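Local coordinates for protein putative transcriptional regulator, sugar-binding family (PDB 3NZE) that probably binds a sugar effector and, as a member of the SorC family, probably regulates transcription by binding DNA, at residues L75-V86 against R108-E118; V192-G201 against G238-L247. All coordinates share one frame; numbering follows the deposited sequence. Where two conformers were deposited one is given.

Interaction 1: residues L75-V86 against R108-E118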
loop_
_atom_site.group_PDB
_atom_site.type_symbol
_atom_site.label_atom_id
_atom_site.label_comp_id
_atom_site.label_asym_id
_atom_site.label_seq_id
_atom_site.Cartn_x
_atom_site.Cartn_y
_atom_site.Cartn_z
ATOM N N LEU A 75 -13.978 -7.307 2.436
ATOM C CA LEU A 75 -14.858 -6.265 1.930
ATOM C C LEU A 75 -16.336 -6.614 2.103
ATOM O O LEU A 75 -16.741 -7.757 1.898
ATOM C CB LEU A 75 -14.553 -6.003 0.457
ATOM C CG LEU A 75 -13.132 -5.509 0.147
ATOM C CD1 LEU A 75 -12.967 -5.285 -1.350
ATOM C CD2 LEU A 75 -12.844 -4.219 0.901
ATOM N N THR A 76 -17.134 -5.624 2.492
ATOM C CA THR A 76 -18.578 -5.795 2.600
ATOM C C THR A 76 -19.226 -5.354 1.301
ATOM O O THR A 76 -18.927 -4.275 0.793
ATOM C CB THR A 76 -19.166 -4.948 3.746
ATOM O OG1 THR A 76 -18.666 -5.422 4.999
ATOM C CG2 THR A 76 -20.689 -5.030 3.749
ATOM N N ARG A 77 -20.111 -6.178 0.755
ATOM C CA ARG A 77 -20.768 -5.826 -0.495
ATOM C C ARG A 77 -21.489 -4.494 -0.352
ATOM O O ARG A 77 -22.206 -4.265 0.619
ATOM C CB ARG A 77 -21.747 -6.916 -0.931
ATOM C CG ARG A 77 -22.204 -6.779 -2.374
ATOM C CD ARG A 77 -23.085 -7.948 -2.785
ATOM N NE ARG A 77 -23.338 -7.974 -4.223
ATOM C CZ ARG A 77 -24.347 -7.343 -4.815
ATOM N NH1 ARG A 77 -24.503 -7.427 -6.130
ATOM N NH2 ARG A 77 -25.201 -6.626 -4.093
ATOM N N LYS A 78 -21.283 -3.619 -1.324
ATOM C CA LYS A 78 -21.895 -2.303 -1.328
ATOM C C LYS A 78 -21.923 -1.827 -2.766
ATOM O O LYS A 78 -20.925 -1.335 -3.282
ATOM C CB LYS A 78 -21.080 -1.329 -0.479
ATOM C CG LYS A 78 -21.587 0.108 -0.556
ATOM C CD LYS A 78 -20.593 1.095 0.049
ATOM C CE LYS A 78 -20.892 2.514 -0.406
ATOM N NZ LYS A 78 -20.085 3.523 0.323
HETATM N N MSE A 79 -23.061 -1.993 -3.423
HETATM C CA MSE A 79 -23.153 -1.665 -4.835
HETATM C C MSE A 79 -23.014 -0.167 -5.104
HETATM O O MSE A 79 -23.573 0.672 -4.392
HETATM C CB MSE A 79 -24.444 -2.216 -5.443
HETATM C CG MSE A 79 -24.492 -3.736 -5.490
HETATM SE SE MSE A 79 -23.046 -4.518 -6.552
HETATM C CE MSE A 79 -23.482 -3.706 -8.272
ATOM N N THR A 80 -22.233 0.147 -6.131
ATOM C CA THR A 80 -22.091 1.501 -6.624
ATOM C C THR A 80 -22.359 1.415 -8.108
ATOM O O THR A 80 -22.533 0.319 -8.647
ATOM C CB THR A 80 -20.656 2.037 -6.408
ATOM O OG1 THR A 80 -19.731 1.271 -7.196
ATOM C CG2 THR A 80 -20.259 1.962 -4.929
ATOM N N HIS A 81 -22.395 2.557 -8.781
ATOM C CA HIS A 81 -22.447 2.544 -10.239
ATOM C C HIS A 81 -21.391 3.471 -10.810
ATOM O O HIS A 81 -21.002 4.443 -10.164
ATOM C CB HIS A 81 -23.826 2.957 -10.748
ATOM C CG HIS A 81 -24.251 4.319 -10.297
ATOM N ND1 HIS A 81 -24.143 5.435 -11.098
ATOM C CD2 HIS A 81 -24.780 4.745 -9.126
ATOM C CE1 HIS A 81 -24.587 6.491 -10.440
ATOM N NE2 HIS A 81 -24.983 6.099 -9.241
ATOM N N ASP A 82 -20.927 3.152 -12.015
ATOM C CA ASP A 82 -20.022 4.023 -12.760
ATOM C C ASP A 82 -18.686 4.252 -12.067
ATOM O O ASP A 82 -18.018 5.264 -12.292
ATOM C CB ASP A 82 -20.695 5.361 -13.069
ATOM C CG ASP A 82 -21.768 5.233 -14.127
ATOM O OD1 ASP A 82 -22.962 5.400 -13.795
ATOM O OD2 ASP A 82 -21.415 4.948 -15.291
ATOM N N SER A 83 -18.286 3.304 -11.234
ATOM C CA SER A 83 -16.986 3.387 -10.595
ATOM C C SER A 83 -16.021 2.382 -11.182
ATOM O O SER A 83 -16.424 1.405 -11.811
ATOM C CB SER A 83 -17.108 3.175 -9.096
ATOM O OG SER A 83 -17.748 4.297 -8.512
ATOM N N ILE A 84 -14.738 2.636 -10.961
ATOM C CA ILE A 84 -13.688 1.814 -11.522
ATOM C C ILE A 84 -12.671 1.522 -10.440
ATOM O O ILE A 84 -12.339 2.404 -9.657
ATOM C CB ILE A 84 -12.949 2.595 -12.627
ATOM C CG1 ILE A 84 -13.899 2.938 -13.772
ATOM C CG2 ILE A 84 -11.749 1.816 -13.132
ATOM C CD1 ILE A 84 -13.327 3.953 -14.750
ATOM N N VAL A 85 -12.183 0.289 -10.378
ATOM C CA VAL A 85 -11.036 -0.007 -9.529
ATOM C C VAL A 85 -9.829 -0.223 -10.426
ATOM O O VAL A 85 -9.854 -1.051 -11.339
ATOM C CB VAL A 85 -11.250 -1.231 -8.610
ATOM C CG1 VAL A 85 -12.220 -0.896 -7.485
ATOM C CG2 VAL A 85 -11.724 -2.435 -9.403
ATOM N N VAL A 86 -8.780 0.553 -10.183
ATOM C CA VAL A 86 -7.588 0.496 -11.016
ATOM C C VAL A 86 -6.373 -0.012 -10.240
ATOM O O VAL A 86 -6.108 0.406 -9.107
ATOM C CB VAL A 86 -7.306 1.857 -11.733
ATOM C CG1 VAL A 86 -7.137 3.010 -10.717
ATOM C CG2 VAL A 86 -6.092 1.749 -12.652
ATOM N N ARG A 108 -12.048 -9.239 -6.356
ATOM C CA ARG A 108 -12.759 -9.065 -5.087
ATOM C C ARG A 108 -13.238 -7.626 -4.886
ATOM O O ARG A 108 -14.356 -7.397 -4.398
ATOM C CB ARG A 108 -11.877 -9.509 -3.915
ATOM C CG ARG A 108 -11.778 -11.043 -3.794
ATOM C CD ARG A 108 -10.767 -11.475 -2.738
ATOM N NE ARG A 108 -10.273 -12.819 -3.018
ATOM C CZ ARG A 108 -8.988 -13.149 -3.066
ATOM N NH1 ARG A 108 -8.051 -12.242 -2.834
ATOM N NH2 ARG A 108 -8.641 -14.398 -3.328
ATOM N N PHE A 109 -12.400 -6.665 -5.262
ATOM C CA PHE A 109 -12.781 -5.254 -5.137
ATOM C C PHE A 109 -13.893 -4.941 -6.127
ATOM O O PHE A 109 -14.894 -4.333 -5.773
ATOM C CB PHE A 109 -11.581 -4.317 -5.357
ATOM C CG PHE A 109 -10.849 -3.960 -4.093
ATOM C CD1 PHE A 109 -9.800 -4.739 -3.638
ATOM C CD2 PHE A 109 -11.225 -2.846 -3.345
ATOM C CE1 PHE A 109 -9.118 -4.415 -2.480
ATOM C CE2 PHE A 109 -10.545 -2.519 -2.188
ATOM C CZ PHE A 109 -9.490 -3.301 -1.750
ATOM N N GLY A 110 -13.723 -5.379 -7.369
ATOM C CA GLY A 110 -14.744 -5.164 -8.379
ATOM C C GLY A 110 -16.082 -5.760 -8.000
ATOM O O GLY A 110 -17.128 -5.141 -8.205
ATOM N N SER A 111 -16.054 -6.972 -7.449
ATOM C CA SER A 111 -17.277 -7.679 -7.084
ATOM C C SER A 111 -17.973 -7.038 -5.884
ATOM O O SER A 111 -19.204 -6.960 -5.836
ATOM C CB SER A 111 -16.980 -9.148 -6.777
ATOM O OG SER A 111 -16.671 -9.868 -7.955
ATOM N N ALA A 112 -17.187 -6.589 -4.912
ATOM C CA ALA A 112 -17.767 -5.992 -3.714
ATOM C C ALA A 112 -18.541 -4.721 -4.033
ATOM O O ALA A 112 -19.560 -4.436 -3.400
ATOM C CB ALA A 112 -16.705 -5.712 -2.675
ATOM N N TYR A 113 -18.073 -3.972 -5.032
ATOM C CA TYR A 113 -18.632 -2.646 -5.301
ATOM C C TYR A 113 -19.365 -2.498 -6.636
ATOM O O TYR A 113 -19.877 -1.419 -6.956
ATOM C CB TYR A 113 -17.537 -1.587 -5.143
ATOM C CG TYR A 113 -16.960 -1.608 -3.744
ATOM C CD1 TYR A 113 -17.763 -1.337 -2.648
ATOM C CD2 TYR A 113 -15.630 -1.937 -3.521
ATOM C CE1 TYR A 113 -17.258 -1.369 -1.370
ATOM C CE2 TYR A 113 -15.110 -1.975 -2.246
ATOM C CZ TYR A 113 -15.936 -1.691 -1.170
ATOM O OH TYR A 113 -15.433 -1.726 0.101
ATOM N N GLY A 114 -19.439 -3.584 -7.400
ATOM C CA GLY A 114 -20.031 -3.534 -8.724
ATOM C C GLY A 114 -19.262 -2.585 -9.623
ATOM O O GLY A 114 -19.833 -1.948 -10.510
ATOM N N ALA A 115 -17.958 -2.499 -9.389
ATOM C CA ALA A 115 -17.086 -1.579 -10.106
ATOM C C ALA A 115 -16.362 -2.297 -11.228
ATOM O O ALA A 115 -16.017 -3.467 -11.101
ATOM C CB ALA A 115 -16.071 -0.962 -9.148
ATOM N N ARG A 116 -16.120 -1.591 -12.324
ATOM C CA ARG A 116 -15.338 -2.165 -13.410
ATOM C C ARG A 116 -13.876 -2.255 -13.005
ATOM O O ARG A 116 -13.337 -1.336 -12.391
ATOM C CB ARG A 116 -15.468 -1.337 -14.685
ATOM C CG ARG A 116 -14.750 -1.972 -15.866
ATOM C CD ARG A 116 -14.948 -1.175 -17.141
ATOM N NE ARG A 116 -13.948 -0.121 -17.302
ATOM C CZ ARG A 116 -14.217 1.179 -17.286
ATOM N NH1 ARG A 116 -15.462 1.601 -17.106
ATOM N NH2 ARG A 116 -13.238 2.056 -17.457
ATOM N N VAL A 117 -13.234 -3.359 -13.372
ATOM C CA VAL A 117 -11.837 -3.575 -13.034
ATOM C C VAL A 117 -10.913 -3.170 -14.186
ATOM O O VAL A 117 -11.107 -3.583 -15.326
ATOM C CB VAL A 117 -11.582 -5.050 -12.667
ATOM C CG1 VAL A 117 -10.099 -5.321 -12.532
ATOM C CG2 VAL A 117 -12.321 -5.414 -11.379
ATOM N N GLU A 118 -9.907 -2.356 -13.882
ATOM C CA GLU A 118 -8.894 -1.999 -14.868
ATOM C C GLU A 118 -7.508 -2.426 -14.407
ATOM O O GLU A 118 -6.949 -1.883 -13.452
ATOM C CB GLU A 118 -8.904 -0.498 -15.150
ATOM C CG GLU A 118 -10.186 -0.004 -15.829
ATOM C CD GLU A 118 -10.262 -0.381 -17.302
ATOM O OE1 GLU A 118 -9.253 -0.876 -17.852
ATOM O OE2 GLU A 118 -11.332 -0.170 -17.911
HETATM O O HOH W 1 -17.804 -2.187 1.617
HETATM O O HOH W 2 -19.400 0.944 -10.000
HETATM O O HOH W 3 -22.463 -1.507 -10.861
#
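Val85 lies against Val117 and Phe109 where the first strand of a beta-alpha-beta unit (strand 84-87, helix 99-113, strand 116-118) meets its parallel partner and the end of the crossover helix. The tight part is the strand pair and the helix face. Arg116 N bonds to Ser83 O, Val85 N to Arg116 O (2.8 Å) and Glu118 N to Val85 O, in parallel register. On the helix side of the sheet Val85 CG2 meets Val117 CG2 at 3.6 Å, while CG1 reaches Phe109 CB and Ala115 CB. At the other end of 75-86, Leu75 sets CD1 over the centre of the Phe109 ring, 3.6 Å from its centroid, a CH-pi contact. Its CB rests on Ala112 CB.

The helix C-terminus is met by the loop leading into strand 84-87: Lys78 N gives an almost straight bond (176°) to Ala112 O. Tyr113 O accepts from both Thr80 N and Thr80 OG1. The hydroxyl bond, Thr80 OG1 to Tyr113 O, measures 2.7 Å; chi1 of 65° swings OG1 back between the backbone N and carbonyl carbon. Two waters fill in between loop and helix end, one linking Thr80 OG1, Ser83 N and Gly114 O, the other Thr80 O and Gly114 O.

The looser, solvent side runs along Met79, Gly114 and Arg116. Gly114 leaves the helix with positive phi, and the selenomethionine Met79 folds its CE onto Gly114 CA. Ile84 CG2 touches Glu118 CG, and helix 139-149 adds Leu147. Glu118 contributes to a calcium site seen for this protein, although no calcium is bound here. Ile84 CG1 lies over one face of the Arg116 guanidinium, whose salt bridge to Glu118 puts both NE (2.7 Å) and NH2 on the anti side of OE2.

Interaction 2: residues V192-G201 against G238-L247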
loop_
_atom_site.group_PDB
_atom_site.type_symbol
_atom_site.label_atom_id
_atom_site.label_comp_id
_atom_site.label_asym_id
_atom_site.label_seq_id
_atom_site.Cartn_x
_atom_site.Cartn_y
_atom_site.Cartn_z
ATOM N N VAL A 192 5.786 2.235 -0.843
ATOM C CA VAL A 192 4.369 2.108 -1.106
ATOM C C VAL A 192 4.226 1.877 -2.595
ATOM O O VAL A 192 4.785 2.628 -3.403
ATOM C CB VAL A 192 3.615 3.373 -0.704
ATOM C CG1 VAL A 192 2.254 3.402 -1.383
ATOM C CG2 VAL A 192 3.469 3.413 0.811
ATOM N N ALA A 193 3.495 0.823 -2.957
ATOM C CA ALA A 193 3.253 0.483 -4.365
ATOM C C ALA A 193 4.546 0.262 -5.163
ATOM O O ALA A 193 4.597 0.508 -6.376
ATOM C CB ALA A 193 2.376 1.565 -5.025
ATOM N N THR A 194 5.574 -0.214 -4.467
ATOM C CA THR A 194 6.909 -0.458 -5.020
ATOM C C THR A 194 7.715 0.813 -5.314
ATOM O O THR A 194 8.754 0.751 -5.969
ATOM C CB THR A 194 6.922 -1.451 -6.240
ATOM O OG1 THR A 194 6.560 -0.771 -7.451
ATOM C CG2 THR A 194 5.997 -2.634 -5.987
ATOM N N VAL A 195 7.247 1.963 -4.817
ATOM C CA VAL A 195 8.030 3.196 -4.885
ATOM C C VAL A 195 8.638 3.462 -3.510
ATOM O O VAL A 195 7.920 3.629 -2.524
ATOM C CB VAL A 195 7.195 4.418 -5.323
ATOM C CG1 VAL A 195 8.087 5.660 -5.490
ATOM C CG2 VAL A 195 6.450 4.135 -6.621
ATOM N N PHE A 196 9.960 3.484 -3.454
ATOM C CA PHE A 196 10.689 3.501 -2.192
ATOM C C PHE A 196 10.913 4.893 -1.627
ATOM O O PHE A 196 10.906 5.890 -2.364
ATOM C CB PHE A 196 12.032 2.800 -2.389
ATOM C CG PHE A 196 11.894 1.354 -2.788
ATOM C CD1 PHE A 196 11.916 0.364 -1.825
ATOM C CD2 PHE A 196 11.717 0.997 -4.118
ATOM C CE1 PHE A 196 11.767 -0.976 -2.178
ATOM C CE2 PHE A 196 11.575 -0.340 -4.483
ATOM C CZ PHE A 196 11.600 -1.324 -3.507
ATOM N N PHE A 197 11.105 4.955 -0.310
ATOM C CA PHE A 197 11.391 6.225 0.368
ATOM C C PHE A 197 12.376 6.034 1.519
ATOM O O PHE A 197 12.590 4.907 1.982
ATOM C CB PHE A 197 10.097 6.827 0.897
ATOM C CG PHE A 197 9.236 5.843 1.630
ATOM C CD1 PHE A 197 9.593 5.393 2.892
ATOM C CD2 PHE A 197 8.082 5.339 1.042
ATOM C CE1 PHE A 197 8.803 4.479 3.578
ATOM C CE2 PHE A 197 7.286 4.414 1.713
ATOM C CZ PHE A 197 7.652 3.984 2.990
ATOM N N ARG A 198 12.967 7.141 1.975
ATOM C CA ARG A 198 13.922 7.140 3.088
ATOM C C ARG A 198 13.201 7.411 4.410
ATOM O O ARG A 198 11.992 7.632 4.427
ATOM C CB ARG A 198 15.020 8.194 2.861
ATOM C CG ARG A 198 15.784 8.015 1.543
ATOM C CD ARG A 198 16.915 9.049 1.417
ATOM N NE ARG A 198 17.615 8.959 0.136
ATOM C CZ ARG A 198 17.191 9.517 -0.995
ATOM N NH1 ARG A 198 16.061 10.219 -1.019
ATOM N NH2 ARG A 198 17.901 9.378 -2.109
ATOM N N SER A 199 13.937 7.406 5.517
ATOM C CA SER A 199 13.314 7.619 6.824
ATOM C C SER A 199 12.629 8.980 6.919
ATOM O O SER A 199 11.626 9.125 7.619
ATOM C CB SER A 199 14.331 7.458 7.961
ATOM O OG SER A 199 15.367 8.423 7.873
ATOM N N ASP A 200 13.167 9.967 6.209
ATOM C CA ASP A 200 12.599 11.312 6.226
ATOM C C ASP A 200 11.489 11.475 5.192
ATOM O O ASP A 200 10.982 12.582 4.987
ATOM C CB ASP A 200 13.691 12.372 6.006
ATOM C CG ASP A 200 14.277 12.335 4.597
ATOM O OD1 ASP A 200 13.944 11.404 3.826
ATOM O OD2 ASP A 200 15.068 13.248 4.259
ATOM N N GLY A 201 11.124 10.371 4.542
ATOM C CA GLY A 201 10.045 10.368 3.568
ATOM C C GLY A 201 10.442 10.731 2.144
ATOM O O GLY A 201 9.620 10.661 1.229
ATOM N N GLY A 238 9.204 1.158 7.935
ATOM C CA GLY A 238 8.547 1.493 6.688
ATOM C C GLY A 238 7.405 2.463 6.928
ATOM O O GLY A 238 7.237 3.442 6.201
ATOM N N LEU A 239 6.600 2.183 7.950
ATOM C CA LEU A 239 5.469 3.050 8.244
ATOM C C LEU A 239 5.937 4.445 8.617
ATOM O O LEU A 239 5.341 5.434 8.195
ATOM C CB LEU A 239 4.610 2.472 9.373
ATOM C CG LEU A 239 3.420 3.347 9.774
ATOM C CD1 LEU A 239 2.482 3.577 8.605
ATOM C CD2 LEU A 239 2.673 2.723 10.941
ATOM N N GLN A 240 6.984 4.526 9.431
ATOM C CA GLN A 240 7.509 5.829 9.836
ATOM C C GLN A 240 7.871 6.684 8.630
ATOM O O GLN A 240 7.564 7.885 8.587
ATOM C CB GLN A 240 8.731 5.670 10.742
ATOM C CG GLN A 240 8.395 5.392 12.195
ATOM C CD GLN A 240 9.637 5.244 13.058
ATOM O OE1 GLN A 240 10.452 4.344 12.848
ATOM N NE2 GLN A 240 9.786 6.131 14.033
ATOM N N GLY A 241 8.539 6.060 7.665
ATOM C CA GLY A 241 8.924 6.732 6.440
ATOM C C GLY A 241 7.720 7.159 5.619
ATOM O O GLY A 241 7.709 8.257 5.053
ATOM N N ALA A 242 6.712 6.294 5.531
ATOM C CA ALA A 242 5.528 6.628 4.738
ATOM C C ALA A 242 4.798 7.807 5.346
ATOM O O ALA A 242 4.275 8.656 4.634
ATOM C CB ALA A 242 4.592 5.445 4.633
ATOM N N LEU A 243 4.743 7.838 6.671
ATOM C CA LEU A 243 4.097 8.940 7.360
ATOM C C LEU A 243 4.917 10.209 7.205
ATOM O O LEU A 243 4.359 11.290 7.011
ATOM C CB LEU A 243 3.886 8.598 8.837
ATOM C CG LEU A 243 2.842 7.506 9.111
ATOM C CD1 LEU A 243 2.831 7.108 10.580
ATOM C CD2 LEU A 243 1.444 7.937 8.656
ATOM N N ALA A 244 6.241 10.079 7.280
ATOM C CA ALA A 244 7.113 11.230 7.055
ATOM C C ALA A 244 6.885 11.802 5.661
ATOM O O ALA A 244 6.949 13.020 5.462
ATOM C CB ALA A 244 8.581 10.862 7.241
ATOM N N ALA A 245 6.609 10.921 4.705
ATOM C CA ALA A 245 6.354 11.335 3.330
ATOM C C ALA A 245 4.937 11.883 3.139
ATOM O O ALA A 245 4.603 12.396 2.068
ATOM C CB ALA A 245 6.619 10.181 2.369
ATOM N N GLY A 246 4.115 11.782 4.177
ATOM C CA GLY A 246 2.757 12.296 4.138
ATOM C C GLY A 246 1.856 11.520 3.199
ATOM O O GLY A 246 0.924 12.067 2.606
ATOM N N LEU A 247 2.141 10.233 3.048
ATOM C CA LEU A 247 1.438 9.451 2.052
ATOM C C LEU A 247 -0.004 9.121 2.432
ATOM O O LEU A 247 -0.852 9.029 1.559
ATOM C CB LEU A 247 2.224 8.183 1.719
ATOM C CG LEU A 247 3.596 8.436 1.114
ATOM C CD1 LEU A 247 4.188 7.105 0.652
ATOM C CD2 LEU A 247 3.472 9.391 -0.065
#
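Phe197 drives its ring into helix 236-244, over the backbone at Gly241. The aromatic contacts come first: CE1 lies 3.2 Å from Gly238 O, which sits at the ring edge near its plane, while Gly241 O and Ala242 CA lie over one face. A chi1 of 47° tucks CG between the backbone N and carbonyl carbon of Phe197, and Ala242 CB meets CZ at 3.8 Å.

Aliphatic packing continues the buried side. A Schellman motif with positive phi at Gly246 turns the chain toward Leu247, whose CD1 touches Val192 CG2 at 3.8 Å and approaches Phe197 CE2. Leu220 of helix 217-221 packs on Val192.

Backbone contacts make up the rest. Ala244 CB packs against the type I turn 198-201, 3.5 Å from Ser199 O, and Ala245 CB abuts Gly201 O. Lacking side chains, Gly201 lies directly against the Ala244-Ala245 backbone, its CA 3.8 Å from Ala245 CA, and Gly241 against the Phe197 ring. A bent CA-H...O contact joins Gly201 CA to Gly241 O.

Strand 195-198 runs nearly perpendicular (89°) to helix segment 238-244. The arrangement is a beta hairpin with a two-residue type I' turn (Ala193, Thr194), whose second strand and following type I turn pack on helix 236-244.

How the interactions relate
Read from the N terminus, interaction 1 comes first: it closes the loop of 21 residues between 75-86 and 108-118, which includes most of helix 99-113, and so completes one beta-alpha-beta unit at the end of the sheet. The chain then passes through helices 129-135 and 139-149, strand 153-160, helix 177-185 and strand 188-192, which pairs with 195-198. Interaction 2 closes a longer loop of 36 residues, carrying helix 217-221 and strand 225-230, and ties strand 195-198 to helix 236-244. The two loops follow in series and neither nest nor cross. Their centres lie about 28 Å apart, on opposite sides of the chain's centre, and both reach the same mixed sheet.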